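Local coordinates for protein putative fructose-aminoacid-6-phosphate deglycase (Bacillus subtilis, PDB 3EUA) that converts a range of fructosamine 6-phosphates to glucose 6-phosphate and a free amino acid, acting as a fructosamine deglycase built from two SIS domains, at residues A94-R98 against L115-Q120; V171-L176 against L297-V302; A208-S212 against H223-I227; Y232-F237 against R261-S266. All blocks are in the same frame, centred on the assembly; numbering follows the deposited sequence.

Contact 1: A94-R98 against L115-Q120; sequences AAFAR and LAQEAQ
Two neighbouring helices of the first SIS domain, a Rossmann-like alpha/beta fold with a parallel sheet, meet here: 94-98 belongs to helix 88-99, and 115-120 spans the end of the short helix 114-118 and the turn into edge strand 121-124. The first segment is regular helix, with Arg-98 N bonded to Ala-94 O at 2.9 Å. The second is helical to Glu-118; Ala-119 then switches to phi/psi -74/147. The backbones come close, with CA atoms 5.7 Å apart for Ala-94 and Ala-119 and 5.6 Å for Ala-95 and Glu-118, a spacing that the small Ala-94 and Ala-95 permit. Ala-94 points its CB toward the partner, 3.6 Å from Leu-115 CD1 and 3.8 Å from Glu-118 CB; its inner neighbour is Leu-80 of strand 76-82. Ala-95, sideways, has CB 3.5 Å from Glu-118 OE1, whose side chain folds back in an m,m rotamer. One turn on, Arg-98 extends all-trans across the helix end. Its NH1 donates to Glu-118 O at 3.0 Å and 167°, using a carbonyl at the C-terminal end of the helix, while Gln-120 CA lies over one guanidinium face, 3.4 Å from Arg-98 NH1. Gln-120 N hydrogen-bonds to Thr-104 OG1 of strand 103-108. A water bridges the Arg-98 and Gln-120 side chains, accepting from Arg-98 NE at 3.2 Å and donating weakly to Gln-120 OE1 at 3.5 Å.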
loop_
_atom_site.group_PDB
_atom_site.type_symbol
_atom_site.label_atom_id
_atom_site.label_comp_id
_atom_site.label_asym_id
_atom_site.label_seq_id
_atom_site.Cartn_x
_atom_site.Cartn_y
_atom_site.Cartn_z
ATOM N N ALA A 94 18.572 -8.818 -1.296
ATOM C CA ALA A 94 19.060 -9.710 -2.369
ATOM C C ALA A 94 19.773 -10.901 -1.753
ATOM O O ALA A 94 19.534 -12.055 -2.152
ATOM C CB ALA A 94 20.026 -8.974 -3.365
ATOM N N ALA A 95 20.658 -10.627 -0.794
ATOM C CA ALA A 95 21.414 -11.684 -0.116
ATOM C C ALA A 95 20.475 -12.605 0.662
ATOM O O ALA A 95 20.614 -13.827 0.629
ATOM C CB ALA A 95 22.471 -11.088 0.821
ATOM N N PHE A 96 19.508 -12.006 1.340
ATOM C CA PHE A 96 18.508 -12.735 2.102
ATOM C C PHE A 96 17.709 -13.710 1.231
ATOM O O PHE A 96 17.573 -14.878 1.587
ATOM C CB PHE A 96 17.566 -11.731 2.777
ATOM C CG PHE A 96 16.460 -12.356 3.542
ATOM C CD1 PHE A 96 16.710 -12.978 4.756
ATOM C CD2 PHE A 96 15.174 -12.316 3.084
ATOM C CE1 PHE A 96 15.687 -13.544 5.476
ATOM C CE2 PHE A 96 14.161 -12.888 3.817
ATOM C CZ PHE A 96 14.419 -13.489 4.987
ATOM N N ALA A 97 17.189 -13.215 0.111
ATOM C CA ALA A 97 16.406 -14.023 -0.826
ATOM C C ALA A 97 17.264 -15.111 -1.445
ATOM O O ALA A 97 16.847 -16.264 -1.499
ATOM C CB ALA A 97 15.783 -13.144 -1.909
ATOM N N ARG A 98 18.477 -14.759 -1.871
ATOM C CA ARG A 98 19.361 -15.743 -2.481
ATOM C C ARG A 98 19.712 -16.845 -1.469
ATOM O O ARG A 98 19.756 -18.013 -1.838
ATOM C CB ARG A 98 20.612 -15.096 -3.049
ATOM C CG ARG A 98 21.399 -15.999 -3.988
ATOM C CD ARG A 98 22.378 -15.179 -4.836
ATOM N NE ARG A 98 23.076 -16.012 -5.819
ATOM C CZ ARG A 98 24.016 -15.588 -6.662
ATOM N NH1 ARG A 98 24.411 -14.321 -6.670
ATOM N NH2 ARG A 98 24.576 -16.452 -7.510
ATOM N N LEU A 115 24.722 -4.377 -4.834
ATOM C CA LEU A 115 23.496 -5.095 -5.194
ATOM C C LEU A 115 23.771 -6.062 -6.350
ATOM O O LEU A 115 23.335 -7.224 -6.333
ATOM C CB LEU A 115 22.381 -4.127 -5.587
ATOM C CG LEU A 115 21.078 -4.765 -6.094
ATOM C CD1 LEU A 115 20.475 -5.828 -5.090
ATOM C CD2 LEU A 115 20.103 -3.649 -6.385
ATOM N N ALA A 116 24.505 -5.577 -7.350
ATOM C CA ALA A 116 24.854 -6.392 -8.492
ATOM C C ALA A 116 25.678 -7.590 -8.031
ATOM O O ALA A 116 25.509 -8.703 -8.538
ATOM C CB ALA A 116 25.603 -5.566 -9.507
ATOM N N GLN A 117 26.534 -7.382 -7.039
ATOM C CA GLN A 117 27.359 -8.461 -6.540
ATOM C C GLN A 117 26.534 -9.527 -5.842
ATOM O O GLN A 117 26.852 -10.700 -5.965
ATOM C CB GLN A 117 28.422 -7.904 -5.612
ATOM C CG GLN A 117 29.404 -6.963 -6.315
ATOM C CD GLN A 117 30.289 -6.218 -5.319
ATOM O OE1 GLN A 117 30.493 -6.696 -4.205
ATOM N NE2 GLN A 117 30.800 -5.038 -5.709
ATOM N N GLU A 118 25.476 -9.134 -5.130
ATOM C CA GLU A 118 24.634 -10.086 -4.404
ATOM C C GLU A 118 23.631 -10.835 -5.273
ATOM O O GLU A 118 23.351 -12.004 -5.008
ATOM C CB GLU A 118 23.847 -9.386 -3.289
ATOM C CG GLU A 118 24.673 -8.755 -2.213
ATOM C CD GLU A 118 25.521 -9.757 -1.439
ATOM O OE1 GLU A 118 25.203 -10.973 -1.425
ATOM O OE2 GLU A 118 26.504 -9.301 -0.837
ATOM N N ALA A 119 23.074 -10.163 -6.275
ATOM C CA ALA A 119 22.050 -10.752 -7.133
ATOM C C ALA A 119 22.638 -11.758 -8.095
ATOM O O ALA A 119 23.745 -11.585 -8.575
ATOM C CB ALA A 119 21.282 -9.668 -7.905
ATOM N N GLN A 120 21.864 -12.800 -8.407
ATOM C CA GLN A 120 22.311 -13.840 -9.315
ATOM C C GLN A 120 22.356 -13.327 -10.751
ATOM O O GLN A 120 23.283 -13.651 -11.499
ATOM C CB GLN A 120 21.429 -15.108 -9.156
ATOM C CG GLN A 120 21.864 -16.292 -10.025
ATOM C CD GLN A 120 21.053 -17.554 -9.820
ATOM O OE1 GLN A 120 20.282 -17.683 -8.871
ATOM N NE2 GLN A 120 21.254 -18.521 -10.712
HETATM O O HOH W 1 22.067 -18.987 -6.173
#

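Contact 2: V171-L176 against L297-V302; sequences VYEKAL and LVLNRV
Tyr-172, Arg-301 and Leu-176 bury the most surface where helices 171-176 and 297-302 cross at -44°, their axes 9.6 Å apart and running in broadly the same direction. Both are regular helices; the closest CA pairs are Tyr-172 with Val-298 (5.8 Å) and Leu-176 with Val-302 (5.7 Å). Tyr-172 (chi1 m) lays its ring across the partner helix: OH is 3.4 Å from Leu-297 CB and CE1 is 3.7 Å from Val-298 CA. Arg-301 (chi1 t) covers one ring face, its CB 3.9 Å from the Tyr-172 centroid and 3° off the normal, a CH-pi contact. Its side chain turns (chi2 p) so that Leu-176 CD1 sits over the guanidinium, 3.6 Å from Arg-301 CZ. Leu-176 CD2 reaches Val-302 CA at 4.0 Å. Ala-175 CB lies 4.0 Å from Val-298 CG1 and 3.8 Å from Val-302 CG2. No hydrogen bond crosses; the guanidinium aside, this is apolar helix-helix packing, in which helix 158-190 covers helix 288-313, itself against strand 273-277 of the second SIS domain's alpha/beta fold.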
loop_
_atom_site.group_PDB
_atom_site.type_symbol
_atom_site.label_atom_id
_atom_site.label_comp_id
_atom_site.label_asym_id
_atom_site.label_seq_id
_atom_site.Cartn_x
_atom_site.Cartn_y
_atom_site.Cartn_z
ATOM N N VAL A 171 5.627 8.742 -27.749
ATOM C CA VAL A 171 4.480 9.153 -26.917
ATOM C C VAL A 171 4.958 10.177 -25.876
ATOM O O VAL A 171 4.298 11.203 -25.667
ATOM C CB VAL A 171 3.786 7.945 -26.191
ATOM C CG1 VAL A 171 2.519 8.406 -25.464
ATOM C CG2 VAL A 171 3.426 6.797 -27.189
ATOM N N TYR A 172 6.090 9.879 -25.230
ATOM C CA TYR A 172 6.716 10.787 -24.265
ATOM C C TYR A 172 6.961 12.148 -24.878
ATOM O O TYR A 172 6.603 13.152 -24.309
ATOM C CB TYR A 172 8.056 10.221 -23.848
ATOM C CG TYR A 172 8.088 9.107 -22.828
ATOM C CD1 TYR A 172 6.969 8.363 -22.473
ATOM C CD2 TYR A 172 9.294 8.762 -22.274
ATOM C CE1 TYR A 172 7.067 7.322 -21.527
ATOM C CE2 TYR A 172 9.407 7.759 -21.340
ATOM C CZ TYR A 172 8.310 7.038 -20.966
ATOM O OH TYR A 172 8.534 6.031 -20.056
ATOM N N GLU A 173 7.517 12.181 -26.086
ATOM C CA GLU A 173 7.869 13.452 -26.734
ATOM C C GLU A 173 6.661 14.294 -27.016
ATOM O O GLU A 173 6.653 15.505 -26.811
ATOM C CB GLU A 173 8.586 13.239 -28.068
ATOM C CG GLU A 173 9.875 12.437 -28.014
ATOM C CD GLU A 173 10.991 13.049 -27.184
ATOM O OE1 GLU A 173 10.996 14.276 -26.949
ATOM O OE2 GLU A 173 11.900 12.275 -26.786
ATOM N N LYS A 174 5.648 13.645 -27.550
ATOM C CA LYS A 174 4.435 14.382 -27.866
ATOM C C LYS A 174 3.749 14.856 -26.598
ATOM O O LYS A 174 3.271 15.980 -26.533
ATOM C CB LYS A 174 3.419 13.571 -28.666
ATOM C CG LYS A 174 3.844 13.195 -30.026
ATOM C CD LYS A 174 2.692 12.607 -30.765
ATOM C CE LYS A 174 3.101 12.009 -32.093
ATOM N NZ LYS A 174 3.917 10.794 -31.848
ATOM N N ALA A 175 3.706 13.988 -25.593
ATOM C CA ALA A 175 3.083 14.333 -24.311
ATOM C C ALA A 175 3.811 15.482 -23.602
ATOM O O ALA A 175 3.176 16.382 -23.061
ATOM C CB ALA A 175 3.006 13.093 -23.412
ATOM N N LEU A 176 5.140 15.460 -23.607
ATOM C CA LEU A 176 5.958 16.542 -22.995
ATOM C C LEU A 176 5.693 17.888 -23.663
ATOM O O LEU A 176 5.593 18.910 -22.989
ATOM C CB LEU A 176 7.457 16.200 -23.067
ATOM C CG LEU A 176 7.753 15.034 -22.145
ATOM C CD1 LEU A 176 9.154 14.401 -22.400
ATOM C CD2 LEU A 176 7.574 15.490 -20.689
ATOM N N LEU A 297 3.824 4.916 -17.348
ATOM C CA LEU A 297 5.180 5.364 -17.744
ATOM C C LEU A 297 5.116 6.750 -18.347
ATOM O O LEU A 297 5.946 7.618 -18.039
ATOM C CB LEU A 297 5.844 4.425 -18.725
ATOM C CG LEU A 297 6.360 3.118 -18.161
ATOM C CD1 LEU A 297 5.307 2.347 -17.335
ATOM C CD2 LEU A 297 6.858 2.267 -19.306
ATOM N N VAL A 298 4.126 6.980 -19.173
ATOM C CA VAL A 298 3.946 8.295 -19.790
ATOM C C VAL A 298 3.564 9.351 -18.753
ATOM O O VAL A 298 4.085 10.449 -18.761
ATOM C CB VAL A 298 2.841 8.261 -20.850
ATOM C CG1 VAL A 298 2.813 9.604 -21.553
ATOM C CG2 VAL A 298 3.120 7.144 -21.872
ATOM N N LEU A 299 2.626 9.002 -17.868
ATOM C CA LEU A 299 2.180 9.908 -16.807
ATOM C C LEU A 299 3.384 10.286 -15.931
ATOM O O LEU A 299 3.602 11.465 -15.601
ATOM C CB LEU A 299 1.018 9.273 -16.011
ATOM C CG LEU A 299 -0.380 9.184 -16.682
ATOM C CD1 LEU A 299 -1.334 8.195 -15.980
ATOM C CD2 LEU A 299 -0.979 10.619 -16.733
ATOM N N ASN A 300 4.197 9.293 -15.615
ATOM C CA ASN A 300 5.389 9.524 -14.837
ATOM C C ASN A 300 6.382 10.473 -15.507
ATOM O O ASN A 300 7.001 11.318 -14.828
ATOM C CB ASN A 300 6.111 8.215 -14.571
ATOM C CG ASN A 300 7.268 8.394 -13.659
ATOM O OD1 ASN A 300 7.086 8.820 -12.532
ATOM N ND2 ASN A 300 8.479 8.019 -14.111
ATOM N N ARG A 301 6.571 10.303 -16.816
ATOM C CA ARG A 301 7.503 11.154 -17.562
ATOM C C ARG A 301 7.013 12.595 -17.600
ATOM O O ARG A 301 7.775 13.531 -17.432
ATOM C CB ARG A 301 7.679 10.637 -18.983
ATOM C CG ARG A 301 8.659 11.456 -19.860
ATOM C CD ARG A 301 10.103 11.448 -19.269
ATOM N NE ARG A 301 10.993 12.424 -19.892
ATOM C CZ ARG A 301 11.130 13.691 -19.504
ATOM N NH1 ARG A 301 10.438 14.198 -18.503
ATOM N NH2 ARG A 301 11.980 14.473 -20.134
ATOM N N VAL A 302 5.715 12.784 -17.831
ATOM C CA VAL A 302 5.144 14.144 -17.858
ATOM C C VAL A 302 5.311 14.825 -16.505
ATOM O O VAL A 302 5.709 15.997 -16.428
ATOM C CB VAL A 302 3.675 14.104 -18.247
ATOM C CG1 VAL A 302 3.006 15.457 -18.019
ATOM C CG2 VAL A 302 3.546 13.627 -19.719
#

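Contact 3: A208-S212 against H223-I227; sequences AYSYS and HSHAI
In the beta-alpha-beta unit formed by strand 197-200, helix 205-220 and strand 226-228 of the second SIS domain, the helix packs on the chain that returns to the sheet. Segment 208-212 is regular helix, Ser-212 N bonding to Ala-208 O at 2.9 Å; segment 223-227 is extended and runs into strand 226-228. CA atoms approach to 5.0 Å for Tyr-209 and Ala-226 and 5.1 Å for Ser-212 and Ser-224. The apolar part centres on Ala-226, whose CB points at the helix, 3.6 Å from Tyr-209 CA, 4.0 Å from Ala-208 CB and 4.2 Å from Tyr-209 CB; so small a side chain lets the strand lie almost against the helix backbone. At the interface with the second subunit, Tyr-209 OH hydrogen-bonds to Glu-231 of that subunit, and His-225, its CB directed away from the helix, stacks on His-225 of the second subunit. The polar part between the segments is a serine pair turned inward: Ser-212 OG (chi1 m) hydrogen-bonds to Thr-198 of the neighbouring strand 197-200, and Ser-224 OG (chi1 t) to the carbonyl of Ile-196 just ahead of that strand. Ser-212 OG comes within 3.4 Å of Ala-226 N, at too poor an angle for a hydrogen bond, and lies 2.8 Å from Ser-224 OG.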
loop_
_atom_site.group_PDB
_atom_site.type_symbol
_atom_site.label_atom_id
_atom_site.label_comp_id
_atom_site.label_asym_id
_atom_site.label_seq_id
_atom_site.Cartn_x
_atom_site.Cartn_y
_atom_site.Cartn_z
ATOM N N ALA A 208 1.765 8.160 -8.551
ATOM C CA ALA A 208 1.294 9.119 -7.575
ATOM C C ALA A 208 2.135 8.994 -6.301
ATOM O O ALA A 208 2.615 9.997 -5.727
ATOM C CB ALA A 208 -0.160 8.842 -7.236
ATOM N N TYR A 209 2.310 7.773 -5.835
ATOM C CA TYR A 209 3.092 7.538 -4.608
ATOM C C TYR A 209 4.497 8.113 -4.745
ATOM O O TYR A 209 4.988 8.842 -3.852
ATOM C CB TYR A 209 3.093 6.041 -4.276
ATOM C CG TYR A 209 3.970 5.641 -3.095
ATOM C CD1 TYR A 209 3.609 5.977 -1.772
ATOM C CD2 TYR A 209 5.101 4.893 -3.277
ATOM C CE1 TYR A 209 4.393 5.593 -0.703
ATOM C CE2 TYR A 209 5.910 4.516 -2.195
ATOM C CZ TYR A 209 5.540 4.853 -0.918
ATOM O OH TYR A 209 6.359 4.494 0.159
ATOM N N SER A 210 5.163 7.801 -5.857
ATOM C CA SER A 210 6.522 8.302 -6.084
ATOM C C SER A 210 6.519 9.818 -6.129
ATOM O O SER A 210 7.380 10.487 -5.570
ATOM C CB SER A 210 7.060 7.756 -7.410
ATOM O OG SER A 210 8.448 8.017 -7.475
ATOM N N TYR A 211 5.544 10.402 -6.801
ATOM C CA TYR A 211 5.541 11.879 -6.875
ATOM C C TYR A 211 5.422 12.450 -5.492
ATOM O O TYR A 211 6.056 13.464 -5.170
ATOM C CB TYR A 211 4.415 12.422 -7.724
ATOM C CG TYR A 211 4.730 13.765 -8.334
ATOM C CD1 TYR A 211 5.567 13.849 -9.413
ATOM C CD2 TYR A 211 4.177 14.918 -7.857
ATOM C CE1 TYR A 211 5.889 15.055 -9.988
ATOM C CE2 TYR A 211 4.471 16.154 -8.449
ATOM C CZ TYR A 211 5.323 16.196 -9.524
ATOM O OH TYR A 211 5.653 17.380 -10.116
ATOM N N SER A 212 4.589 11.828 -4.664
ATOM C CA SER A 212 4.398 12.303 -3.291
ATOM C C SER A 212 5.633 12.159 -2.416
ATOM O O SER A 212 6.118 13.147 -1.827
ATOM C CB SER A 212 3.227 11.578 -2.591
ATOM O OG SER A 212 1.961 11.973 -3.136
ATOM N N HIS A 223 4.713 18.902 1.741
ATOM C CA HIS A 223 3.932 17.807 2.310
ATOM C C HIS A 223 3.104 17.158 1.224
ATOM O O HIS A 223 2.561 17.854 0.356
ATOM C CB HIS A 223 3.007 18.312 3.408
ATOM C CG HIS A 223 3.727 18.967 4.545
ATOM N ND1 HIS A 223 4.541 18.269 5.410
ATOM C CD2 HIS A 223 3.712 20.246 4.989
ATOM C CE1 HIS A 223 5.041 19.099 6.306
ATOM N NE2 HIS A 223 4.537 20.303 6.087
ATOM N N SER A 224 2.970 15.833 1.254
ATOM C CA SER A 224 2.099 15.172 0.271
ATOM C C SER A 224 1.545 13.867 0.865
ATOM O O SER A 224 1.804 13.517 2.033
ATOM C CB SER A 224 2.814 14.957 -1.072
ATOM O OG SER A 224 1.913 14.639 -2.139
ATOM N N HIS A 225 0.741 13.196 0.060
ATOM C CA HIS A 225 0.067 11.937 0.407
ATOM C C HIS A 225 -0.528 11.489 -0.879
ATOM O O HIS A 225 -1.198 12.283 -1.531
ATOM C CB HIS A 225 -1.106 12.216 1.339
ATOM C CG HIS A 225 -1.797 10.997 1.873
ATOM N ND1 HIS A 225 -2.716 11.079 2.901
ATOM C CD2 HIS A 225 -1.633 9.673 1.623
ATOM C CE1 HIS A 225 -3.149 9.859 3.194
ATOM N NE2 HIS A 225 -2.506 8.987 2.433
ATOM N N ALA A 226 -0.309 10.245 -1.266
ATOM C CA ALA A 226 -0.893 9.706 -2.484
ATOM C C ALA A 226 -2.152 8.956 -2.086
ATOM O O ALA A 226 -2.086 7.879 -1.542
ATOM C CB ALA A 226 0.057 8.771 -3.235
ATOM N N ILE A 227 -3.289 9.522 -2.419
ATOM C CA ILE A 227 -4.572 8.903 -2.099
ATOM C C ILE A 227 -4.979 7.904 -3.180
ATOM O O ILE A 227 -4.964 8.219 -4.331
ATOM C CB ILE A 227 -5.725 9.962 -1.991
ATOM C CG1 ILE A 227 -5.321 11.128 -1.079
ATOM C CG2 ILE A 227 -7.044 9.296 -1.514
ATOM C CD1 ILE A 227 -4.891 10.695 0.248
#

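Contact 4: Y232-F237 against R261-S266; sequences YFHGPF and RALTFS
Helix 261-266 faces loop 232-237, which runs into a 3-10 segment beginning at Pro-236; the nearest CA pairs are Tyr-232/Ala-262 (7.2 Å) and Phe-237/Ser-266 (8.2 Å). At Gly-235 (phi/psi 154/-64) a CB would jam against the preceding carbonyl O, which calls for glycine. Arg-261, all-trans, lays its guanidinium flat on Phe-233 (cation-pi, Arg-261 CZ 4.2 Å from the Phe-233 centroid) and salt-bridges to the C-terminal carboxylate of Tyr-329 and to Glu-89, both of the second subunit. Ala-262 CB lies 4.0 Å from Tyr-232 CD2. Phe-265 (chi1 t) joins an aromatic cluster: Tyr-232 (chi1 t) brings CE2 to 3.7 Å from Phe-265 CD2, Phe-233 (chi1 m) turns its edge to the Phe-265 face, offset, centroids 5.6 Å apart, and Phe-237 (chi1 p) brings CD2 to 3.4 Å from Phe-265 CZ. Ser-266 OG accepts from Tyr-232 OH at 2.7 Å and donates to Ala-262 O at 2.8 Å. Tyr-232 and Ala-262 rest on Met-199 of strand 197-200, Ser-266 on Ile-248 of strand 246-250.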
loop_
_atom_site.group_PDB
_atom_site.type_symbol
_atom_site.label_atom_id
_atom_site.label_comp_id
_atom_site.label_asym_id
_atom_site.label_seq_id
_atom_site.Cartn_x
_atom_site.Cartn_y
_atom_site.Cartn_z
ATOM N N TYR A 232 -10.424 7.167 -1.499
ATOM C CA TYR A 232 -10.810 8.583 -1.423
ATOM C C TYR A 232 -12.201 8.812 -0.875
ATOM O O TYR A 232 -12.391 9.621 0.023
ATOM C CB TYR A 232 -10.772 9.149 -2.847
ATOM C CG TYR A 232 -11.023 10.651 -3.038
ATOM C CD1 TYR A 232 -10.187 11.598 -2.433
ATOM C CD2 TYR A 232 -12.005 11.119 -3.907
ATOM C CE1 TYR A 232 -10.340 12.952 -2.638
ATOM C CE2 TYR A 232 -12.149 12.493 -4.138
ATOM C CZ TYR A 232 -11.308 13.398 -3.495
ATOM O OH TYR A 232 -11.442 14.764 -3.700
ATOM N N PHE A 233 -13.168 8.050 -1.379
ATOM C CA PHE A 233 -14.571 8.216 -1.002
ATOM C C PHE A 233 -14.957 7.556 0.324
ATOM O O PHE A 233 -16.144 7.562 0.714
ATOM C CB PHE A 233 -15.490 7.738 -2.147
ATOM C CG PHE A 233 -15.434 8.604 -3.356
ATOM C CD1 PHE A 233 -15.980 9.869 -3.320
ATOM C CD2 PHE A 233 -14.834 8.169 -4.532
ATOM C CE1 PHE A 233 -15.919 10.693 -4.411
ATOM C CE2 PHE A 233 -14.763 8.979 -5.631
ATOM C CZ PHE A 233 -15.330 10.253 -5.583
ATOM N N HIS A 234 -13.942 7.085 1.060
ATOM C CA HIS A 234 -14.159 6.428 2.340
ATOM C C HIS A 234 -13.372 7.084 3.447
ATOM O O HIS A 234 -13.029 6.447 4.451
ATOM C CB HIS A 234 -13.902 4.944 2.160
ATOM C CG HIS A 234 -14.797 4.377 1.120
ATOM N ND1 HIS A 234 -16.141 4.143 1.351
ATOM C CD2 HIS A 234 -14.587 4.129 -0.188
ATOM C CE1 HIS A 234 -16.702 3.722 0.229
ATOM N NE2 HIS A 234 -15.781 3.705 -0.717
ATOM N N GLY A 235 -13.137 8.386 3.263
ATOM C CA GLY A 235 -12.524 9.187 4.275
ATOM C C GLY A 235 -11.770 10.404 3.800
ATOM O O GLY A 235 -12.108 11.517 4.187
ATOM N N PRO A 236 -10.698 10.188 3.031
ATOM C CA PRO A 236 -9.825 11.300 2.566
ATOM C C PRO A 236 -10.517 12.474 1.871
ATOM O O PRO A 236 -10.072 13.619 2.032
ATOM C CB PRO A 236 -8.843 10.611 1.620
ATOM C CG PRO A 236 -8.740 9.226 2.157
ATOM C CD PRO A 236 -10.148 8.875 2.644
ATOM N N PHE A 237 -11.581 12.193 1.117
ATOM C CA PHE A 237 -12.310 13.249 0.390
ATOM C C PHE A 237 -12.864 14.359 1.290
ATOM O O PHE A 237 -13.101 15.466 0.824
ATOM C CB PHE A 237 -13.376 12.653 -0.559
ATOM C CG PHE A 237 -14.652 12.172 0.090
ATOM C CD1 PHE A 237 -14.665 11.477 1.285
ATOM C CD2 PHE A 237 -15.844 12.304 -0.599
ATOM C CE1 PHE A 237 -15.836 11.007 1.813
ATOM C CE2 PHE A 237 -17.014 11.828 -0.103
ATOM C CZ PHE A 237 -17.032 11.166 1.118
ATOM N N ARG A 261 -14.381 8.959 -11.251
ATOM C CA ARG A 261 -15.323 9.286 -10.192
ATOM C C ARG A 261 -14.695 10.300 -9.230
ATOM O O ARG A 261 -15.346 11.280 -8.835
ATOM C CB ARG A 261 -15.769 8.010 -9.466
ATOM C CG ARG A 261 -16.804 8.204 -8.416
ATOM C CD ARG A 261 -16.915 6.991 -7.566
ATOM N NE ARG A 261 -17.929 7.163 -6.523
ATOM C CZ ARG A 261 -18.069 6.337 -5.487
ATOM N NH1 ARG A 261 -17.279 5.280 -5.345
ATOM N NH2 ARG A 261 -18.989 6.575 -4.565
ATOM N N ALA A 262 -13.440 10.065 -8.878
ATOM C CA ALA A 262 -12.663 10.939 -7.978
ATOM C C ALA A 262 -12.519 12.348 -8.559
ATOM O O ALA A 262 -12.699 13.343 -7.858
ATOM C CB ALA A 262 -11.311 10.305 -7.722
ATOM N N LEU A 263 -12.207 12.426 -9.845
ATOM C CA LEU A 263 -12.057 13.707 -10.528
ATOM C C LEU A 263 -13.368 14.463 -10.526
ATOM O O LEU A 263 -13.396 15.670 -10.241
ATOM C CB LEU A 263 -11.601 13.507 -11.979
ATOM C CG LEU A 263 -11.453 14.788 -12.819
ATOM C CD1 LEU A 263 -10.510 15.820 -12.155
ATOM C CD2 LEU A 263 -11.010 14.447 -14.262
ATOM N N THR A 264 -14.446 13.768 -10.865
ATOM C CA THR A 264 -15.766 14.389 -10.903
ATOM C C THR A 264 -16.079 15.093 -9.575
ATOM O O THR A 264 -16.482 16.256 -9.561
ATOM C CB THR A 264 -16.888 13.347 -11.248
ATOM O OG1 THR A 264 -16.660 12.822 -12.560
ATOM C CG2 THR A 264 -18.251 13.977 -11.218
ATOM N N PHE A 265 -15.895 14.375 -8.467
ATOM C CA PHE A 265 -16.160 14.939 -7.168
ATOM C C PHE A 265 -15.255 16.131 -6.888
ATOM O O PHE A 265 -15.737 17.188 -6.495
ATOM C CB PHE A 265 -15.953 13.875 -6.087
ATOM C CG PHE A 265 -16.174 14.377 -4.710
ATOM C CD1 PHE A 265 -17.453 14.433 -4.188
ATOM C CD2 PHE A 265 -15.099 14.766 -3.908
ATOM C CE1 PHE A 265 -17.673 14.879 -2.925
ATOM C CE2 PHE A 265 -15.305 15.237 -2.622
ATOM C CZ PHE A 265 -16.589 15.283 -2.131
ATOM N N SER A 266 -13.950 15.943 -7.116
ATOM C CA SER A 266 -12.928 16.957 -6.843
ATOM C C SER A 266 -13.169 18.259 -7.608
ATOM O O SER A 266 -12.884 19.334 -7.079
ATOM C CB SER A 266 -11.519 16.410 -7.126
ATOM O OG SER A 266 -11.286 15.218 -6.376
#

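Overall arrangement
Contact 1 belongs to the first SIS domain, contacts 3 and 4 to the second, while contact 2 joins helix 158-190 to helix 288-313. Contact 1 is only partly buried and mixes alanine packing with an arginine and water at its rim; the other three are buried. Contact 2 is mostly apolar, with one arginine laid along a tyrosine ring, contact 3 adds inward-facing hydroxyls, and contact 4 is aromatic with a flat-lying arginine. Contacts 3 and 4 touch through Ile-227, which packs on Tyr-232 and Pro-236, and both reach the second subunit, whereas contacts 1 and 2 involve one chain alone. Centres of contacts 1 and 4 lie 41 Å apart, on opposite sides of the chain's centre.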